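PDB 4F4E: aromatic-amino-acid aminotransferase from Burkholderia pseudomallei, which carries covalently bound pyridoxal phosphate and probably transfers amino groups from aromatic amino acids such as tyrosine to 2-oxoglutarate. Local coordinates for residues N190-E193 and P194-V198. Sequence-based numbering, arbitrary orientation.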
# COMPACT_ATOMS: atom_id res chain seq x y z
N ASN A 190 -8.92 21.16 -26.30
CA ASN A 190 -8.59 22.47 -26.90
C ASN A 190 -9.06 23.69 -26.11
O ASN A 190 -8.79 24.85 -26.49
CB ASN A 190 -9.09 22.50 -28.36
CG ASN A 190 -8.04 21.99 -29.33
OD1 ASN A 190 -6.82 22.17 -29.13
ND2 ASN A 190 -8.49 21.35 -30.38
N GLY A 191 -9.77 23.46 -25.02
CA GLY A 191 -10.13 24.49 -24.06
C GLY A 191 -9.50 24.42 -22.69
O GLY A 191 -9.67 25.34 -21.87
N TYR A 192 -8.73 23.36 -22.41
CA TYR A 192 -8.12 23.22 -21.10
C TYR A 192 -6.88 24.09 -20.93
O TYR A 192 -6.08 24.28 -21.86
CB TYR A 192 -7.74 21.76 -20.82
CG TYR A 192 -8.91 20.82 -20.66
CD1 TYR A 192 -10.20 21.28 -20.31
CD2 TYR A 192 -8.72 19.44 -20.81
CE1 TYR A 192 -11.26 20.39 -20.14
CE2 TYR A 192 -9.77 18.56 -20.67
CZ TYR A 192 -11.03 19.02 -20.33
OH TYR A 192 -12.03 18.11 -20.16
N GLU A 193 -6.73 24.63 -19.73
CA GLU A 193 -5.62 25.48 -19.42
C GLU A 193 -4.31 24.72 -19.24
O GLU A 193 -4.29 23.56 -18.86
CB GLU A 193 -5.93 26.31 -18.17
CG GLU A 193 -6.90 27.41 -18.47
CD GLU A 193 -6.44 28.34 -19.63
OE1 GLU A 193 -5.32 28.91 -19.53
OE2 GLU A 193 -7.20 28.52 -20.61
N PRO A 194 -3.17 25.39 -19.48
CA PRO A 194 -1.89 24.74 -19.20
C PRO A 194 -1.82 24.09 -17.82
O PRO A 194 -2.25 24.69 -16.85
CB PRO A 194 -0.90 25.90 -19.27
CG PRO A 194 -1.55 26.89 -20.14
CD PRO A 194 -2.99 26.81 -19.85
N GLY A 195 -1.29 22.87 -17.76
CA GLY A 195 -1.11 22.14 -16.48
C GLY A 195 -2.27 21.25 -16.12
O GLY A 195 -2.18 20.47 -15.14
N THR A 196 -3.39 21.36 -16.84
CA THR A 196 -4.52 20.47 -16.61
C THR A 196 -4.04 19.04 -16.83
O THR A 196 -3.35 18.75 -17.80
CB THR A 196 -5.70 20.76 -17.58
OG1 THR A 196 -6.08 22.15 -17.46
CG2 THR A 196 -6.91 19.81 -17.34
N ILE A 197 -4.41 18.17 -15.89
CA ILE A 197 -3.97 16.80 -15.88
C ILE A 197 -5.06 16.01 -16.58
O ILE A 197 -6.20 15.96 -16.11
CB ILE A 197 -3.80 16.30 -14.44
CG1 ILE A 197 -2.74 17.11 -13.67
CG2 ILE A 197 -3.57 14.79 -14.42
CD1 ILE A 197 -3.03 17.20 -12.19
N VAL A 198 -4.72 15.34 -17.68
CA VAL A 198 -5.69 14.63 -18.48
C VAL A 198 -5.50 13.11 -18.32
O VAL A 198 -4.49 12.59 -18.73
CB VAL A 198 -5.59 15.03 -19.97
CG1 VAL A 198 -6.75 14.36 -20.73
CG2 VAL A 198 -5.66 16.57 -20.17
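Thr-196 sets its OG1 beside its own backbone N and opposite its carbonyl carbon (chi1 -56°), which turns the hydroxyl back to Glu-193 O, while CG2, trans to that N, reaches the ring of Tyr-192. Both donors of Thr-196 meet the one carbonyl oxygen. The amide N lies 3.1 Å from Glu-193 O with a fairly straight N-H (160°), closing a type II beta turn from Glu-193 to Thr-196, and Thr-196 OG1 gives a second, shorter bond of 2.7 Å to Glu-193 O. Pro-194 and Gly-195 fill the corners of the turn; the positive phi of Gly-195 (92°) suits its third position. The side chains of Tyr-192 and Thr-196 cross at about a right angle. Thr-196 CG2 sits 3.9 Å from Tyr-192 CD2, approaching the ring obliquely. Further along, Val-198 CG2 makes a looser apolar contact with the same carbon, 4.2 Å from Tyr-192 CD2. On the solvent-exposed part of the turn the Glu-193 chain, bent at chi2, lies beside the proline ring, bringing OE1 of Glu-193 to 3.2 Å from Pro-194 CD. The turn leads the chain from helix 182-189 into strand 197-201, an inner parallel strand of the large mixed sheet of this aminotransferase fold. Next to it, Arg-227 at the end of helix 214-227 hydrogen-bonds Tyr-192 O, and Thr-196 already pairs through its backbone with Val-230 of the adjacent strand. Two bonds on Glu-193 O thus satisfy both the amide and the hydroxyl of buried Thr-196, which would fix the rotation of the hydroxyl, and with chi1 held there CG2 of Thr-196 faces the tyrosine ring where the strand begins.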